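Local structure of fatty acid synthase 1, isoform A (Drosophila melanogaster, 6FN6) at residues Glu113-Thr121 with Pro224-Lys235. The protein probably makes long-chain saturated fatty acids from acetyl-CoA and malonyl-CoA with NADPH, this construct being its modifying region of dehydratase, enoylreductase and ketoreductase. Numbering follows the deposited sequence.
Sequences EELPLEEQT and PVQWYSDINVIK
The ring of Tyr228 lies between Leu117 and Gln120, a worked example of how an irregular linker can be fastened across a beta hairpin without backbone-to-backbone hydrogen bonds, each bond using at least one side chain. Leu117 approaches one face off-centre, its CD1 4.2 Å from the ring centroid in a CH-pi contact, while its CD2 meets Ile231 CD1 tip to tip. Over the opposite face the Gln120 amide is tilted by 24°. With its chain extended beyond CG, Gln120 runs past the ring rim until NE2 donates to two oxygens: a nearly straight bond in the carbonyl plane to Gln226 OE1 (3.2 Å, 174°), and another to Trp227 O from well above that carbonyl's plane. The bend of Gln226 at chi2 (-70°) goes with an OE1 that also takes a weak bond from Gln120 N. At the ring edge, Tyr228 OH donates to Glu118 O at 3.0 Å. The hairpin, strands 223-228 and 233-236 joined by the turn at 229-232, with a G1 bulge in which Asn232 and Val233 both face Tyr228, belongs to the predicted C-terminal hotdog fold of the dehydratase; its far side packs on helix 170-183. Beyond Leu117, Leu115 CD1 touches Val233 CG2 at 4.1 Å. Lys235 NZ bridges Glu114 OE2 (3.3 Å) and Glu240, while Glu114 OE1 accepts a hydrogen bond from Asn202.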
loop_
_atom_site.group_PDB
_atom_site.type_symbol
_atom_site.label_atom_id
_atom_site.label_comp_id
_atom_site.label_asym_id
_atom_site.label_seq_id
_atom_site.Cartn_x
_atom_site.Cartn_y
_atom_site.Cartn_z
ATOM N N GLU A 113 -2.612 26.957 -2.756
ATOM C CA GLU A 113 -2.833 25.578 -3.181
ATOM C C GLU A 113 -2.800 25.413 -4.702
ATOM O O GLU A 113 -2.733 24.289 -5.204
ATOM C CB GLU A 113 -4.174 25.074 -2.639
ATOM C CG GLU A 113 -4.253 25.012 -1.120
ATOM C CD GLU A 113 -3.387 23.918 -0.527
ATOM O OE1 GLU A 113 -3.564 22.745 -0.912
ATOM O OE2 GLU A 113 -2.531 24.231 0.329
ATOM N N GLU A 114 -2.836 26.525 -5.430
ATOM C CA GLU A 114 -2.865 26.483 -6.892
ATOM C C GLU A 114 -1.461 26.535 -7.487
ATOM O O GLU A 114 -0.506 26.916 -6.808
ATOM C CB GLU A 114 -3.696 27.645 -7.439
ATOM C CG GLU A 114 -5.069 27.767 -6.805
ATOM C CD GLU A 114 -6.057 28.508 -7.682
ATOM O OE1 GLU A 114 -6.243 29.725 -7.473
ATOM O OE2 GLU A 114 -6.652 27.870 -8.576
ATOM N N LEU A 115 -1.342 26.152 -8.756
ATOM C CA LEU A 115 -0.057 26.187 -9.451
ATOM C C LEU A 115 0.065 27.467 -10.281
ATOM O O LEU A 115 -0.900 27.878 -10.931
ATOM C CB LEU A 115 0.103 24.962 -10.356
ATOM C CG LEU A 115 0.259 23.591 -9.694
ATOM C CD1 LEU A 115 0.213 22.493 -10.745
ATOM C CD2 LEU A 115 1.555 23.509 -8.905
ATOM N N PRO A 116 1.256 28.096 -10.274
ATOM C CA PRO A 116 1.484 29.305 -11.073
ATOM C C PRO A 116 1.721 28.987 -12.545
ATOM O O PRO A 116 2.871 28.931 -12.982
ATOM C CB PRO A 116 2.727 29.916 -10.430
ATOM C CG PRO A 116 3.480 28.748 -9.915
ATOM C CD PRO A 116 2.445 27.746 -9.473
ATOM N N LEU A 117 0.645 28.786 -13.298
ATOM C CA LEU A 117 0.754 28.359 -14.687
ATOM C C LEU A 117 0.289 29.456 -15.637
ATOM O O LEU A 117 -0.766 30.058 -15.440
ATOM C CB LEU A 117 -0.066 27.087 -14.913
ATOM C CG LEU A 117 0.477 25.832 -14.223
ATOM C CD1 LEU A 117 -0.578 24.737 -14.200
ATOM C CD2 LEU A 117 1.752 25.342 -14.890
ATOM N N GLU A 118 1.089 29.705 -16.670
ATOM C CA GLU A 118 0.757 30.698 -17.682
ATOM C C GLU A 118 0.164 30.037 -18.922
ATOM O O GLU A 118 0.449 28.875 -19.214
ATOM C CB GLU A 118 2.000 31.507 -18.059
ATOM C CG GLU A 118 2.406 32.542 -17.020
ATOM C CD GLU A 118 1.443 33.712 -16.956
ATOM O OE1 GLU A 118 0.475 33.731 -17.746
ATOM O OE2 GLU A 118 1.656 34.613 -16.117
ATOM N N GLU A 119 -0.666 30.786 -19.641
ATOM C CA GLU A 119 -1.336 30.279 -20.834
ATOM C C GLU A 119 -0.351 29.752 -21.874
ATOM O O GLU A 119 0.761 30.260 -22.010
ATOM C CB GLU A 119 -2.200 31.375 -21.460
ATOM C CG GLU A 119 -3.431 31.739 -20.644
ATOM C CD GLU A 119 -4.370 32.671 -21.387
ATOM O OE1 GLU A 119 -4.736 32.355 -22.539
ATOM O OE2 GLU A 119 -4.742 33.720 -20.820
ATOM N N GLN A 120 -0.777 28.726 -22.605
ATOM C CA GLN A 120 0.025 28.148 -23.674
ATOM C C GLN A 120 -0.297 28.815 -25.008
ATOM O O GLN A 120 -1.386 29.363 -25.189
ATOM C CB GLN A 120 -0.215 26.640 -23.775
ATOM C CG GLN A 120 0.304 25.840 -22.593
ATOM C CD GLN A 120 -0.166 24.396 -22.618
ATOM O OE1 GLN A 120 0.630 23.475 -22.803
ATOM N NE2 GLN A 120 -1.465 24.191 -22.430
ATOM N N THR A 121 0.651 28.771 -25.938
ATOM C CA THR A 121 0.420 29.285 -27.283
ATOM C C THR A 121 -0.381 28.260 -28.084
ATOM O O THR A 121 0.032 27.106 -28.188
ATOM C CB THR A 121 1.736 29.586 -28.023
ATOM O OG1 THR A 121 2.579 30.411 -27.209
ATOM C CG2 THR A 121 1.455 30.300 -29.335
ATOM N N PRO A 224 -10.893 30.405 -20.861
ATOM C CA PRO A 224 -9.767 29.595 -21.345
ATOM C C PRO A 224 -9.568 28.293 -20.571
ATOM O O PRO A 224 -9.672 28.288 -19.342
ATOM C CB PRO A 224 -8.552 30.514 -21.145
ATOM C CG PRO A 224 -9.098 31.880 -20.969
ATOM C CD PRO A 224 -10.443 31.710 -20.342
ATOM N N VAL A 225 -9.282 27.207 -21.286
ATOM C CA VAL A 225 -8.932 25.942 -20.652
ATOM C C VAL A 225 -7.562 25.508 -21.166
ATOM O O VAL A 225 -7.254 25.669 -22.345
ATOM C CB VAL A 225 -10.003 24.857 -20.911
ATOM C CG1 VAL A 225 -10.156 24.588 -22.400
ATOM C CG2 VAL A 225 -9.663 23.578 -20.166
ATOM N N GLN A 226 -6.746 24.959 -20.272
ATOM C CA GLN A 226 -5.380 24.569 -20.602
ATOM C C GLN A 226 -5.119 23.108 -20.259
ATOM O O GLN A 226 -5.628 22.593 -19.266
ATOM C CB GLN A 226 -4.375 25.458 -19.867
ATOM C CG GLN A 226 -4.581 26.948 -20.082
ATOM C CD GLN A 226 -4.241 27.384 -21.492
ATOM O OE1 GLN A 226 -3.436 26.748 -22.173
ATOM N NE2 GLN A 226 -4.851 28.475 -21.938
ATOM N N TRP A 227 -4.330 22.446 -21.099
ATOM C CA TRP A 227 -3.908 21.075 -20.844
ATOM C C TRP A 227 -2.393 20.958 -20.931
ATOM O O TRP A 227 -1.815 21.048 -22.014
ATOM C CB TRP A 227 -4.572 20.115 -21.829
ATOM C CG TRP A 227 -3.906 18.767 -21.906
ATOM C CD1 TRP A 227 -3.357 18.188 -23.013
ATOM C CD2 TRP A 227 -3.711 17.839 -20.832
ATOM N NE1 TRP A 227 -2.840 16.957 -22.698
ATOM C CE2 TRP A 227 -3.043 16.718 -21.364
ATOM C CE3 TRP A 227 -4.037 17.846 -19.472
ATOM C CZ2 TRP A 227 -2.693 15.615 -20.584
ATOM C CZ3 TRP A 227 -3.691 16.748 -18.699
ATOM C CH2 TRP A 227 -3.025 15.650 -19.258
ATOM N N TYR A 228 -1.760 20.772 -19.776
ATOM C CA TYR A 228 -0.313 20.597 -19.693
ATOM C C TYR A 228 0.027 19.115 -19.567
ATOM O O TYR A 228 -0.130 18.523 -18.501
ATOM C CB TYR A 228 0.254 21.375 -18.507
ATOM C CG TYR A 228 -0.193 22.819 -18.455
ATOM C CD1 TYR A 228 -1.372 23.178 -17.814
ATOM C CD2 TYR A 228 0.564 23.823 -19.043
ATOM C CE1 TYR A 228 -1.786 24.494 -17.764
ATOM C CE2 TYR A 228 0.158 25.146 -18.996
ATOM C CZ TYR A 228 -1.018 25.475 -18.355
ATOM O OH TYR A 228 -1.427 26.787 -18.305
ATOM N N SER A 229 0.487 18.522 -20.664
ATOM C CA SER A 229 0.701 17.078 -20.734
ATOM C C SER A 229 1.865 16.591 -19.865
ATOM O O SER A 229 1.842 15.462 -19.370
ATOM C CB SER A 229 0.933 16.657 -22.188
ATOM O OG SER A 229 2.040 17.339 -22.750
ATOM N N ASP A 230 2.881 17.428 -19.683
ATOM C CA ASP A 230 4.049 17.035 -18.899
ATOM C C ASP A 230 3.697 16.834 -17.425
ATOM O O ASP A 230 4.073 15.828 -16.824
ATOM C CB ASP A 230 5.159 18.080 -19.023
ATOM C CG ASP A 230 5.778 18.112 -20.403
ATOM O OD1 ASP A 230 5.187 17.517 -21.330
ATOM O OD2 ASP A 230 6.852 18.733 -20.561
ATOM N N ILE A 231 2.979 17.795 -16.851
ATOM C CA ILE A 231 2.636 17.756 -15.432
ATOM C C ILE A 231 1.255 17.140 -15.207
ATOM O O ILE A 231 0.861 16.889 -14.067
ATOM C CB ILE A 231 2.713 19.165 -14.809
ATOM C CG1 ILE A 231 1.737 20.119 -15.505
ATOM C CG2 ILE A 231 4.138 19.700 -14.908
ATOM C CD1 ILE A 231 1.593 21.465 -14.815
ATOM N N ASN A 232 0.519 16.916 -16.291
ATOM C CA ASN A 232 -0.813 16.319 -16.217
ATOM C C ASN A 232 -1.775 17.196 -15.423
ATOM O O ASN A 232 -2.239 16.808 -14.353
ATOM C CB ASN A 232 -0.743 14.922 -15.592
ATOM C CG ASN A 232 -2.042 14.146 -15.750
ATOM O OD1 ASN A 232 -3.107 14.727 -15.968
ATOM N ND2 ASN A 232 -1.956 12.826 -15.643
ATOM N N VAL A 233 -2.083 18.372 -15.962
ATOM C CA VAL A 233 -2.993 19.303 -15.304
ATOM C C VAL A 233 -3.978 19.911 -16.299
ATOM O O VAL A 233 -3.604 20.292 -17.407
ATOM C CB VAL A 233 -2.206 20.414 -14.573
ATOM C CG1 VAL A 233 -3.156 21.429 -13.941
ATOM C CG2 VAL A 233 -1.295 19.817 -13.519
ATOM N N ILE A 234 -5.243 19.978 -15.895
ATOM C CA ILE A 234 -6.269 20.681 -16.653
ATOM C C ILE A 234 -6.664 21.904 -15.837
ATOM O O ILE A 234 -7.199 21.769 -14.736
ATOM C CB ILE A 234 -7.496 19.792 -16.938
ATOM C CG1 ILE A 234 -7.086 18.443 -17.529
ATOM C CG2 ILE A 234 -8.450 20.490 -17.891
ATOM C CD1 ILE A 234 -8.047 17.329 -17.169
ATOM N N LYS A 235 -6.416 23.094 -16.372
ATOM C CA LYS A 235 -6.681 24.321 -15.629
ATOM C C LYS A 235 -7.578 25.293 -16.393
ATOM O O LYS A 235 -7.295 25.652 -17.537
ATOM C CB LYS A 235 -5.363 25.007 -15.269
ATOM C CG LYS A 235 -5.516 26.109 -14.239
ATOM C CD LYS A 235 -4.175 26.554 -13.682
ATOM C CE LYS A 235 -4.347 27.682 -12.673
ATOM N NZ LYS A 235 -5.283 27.325 -11.566
#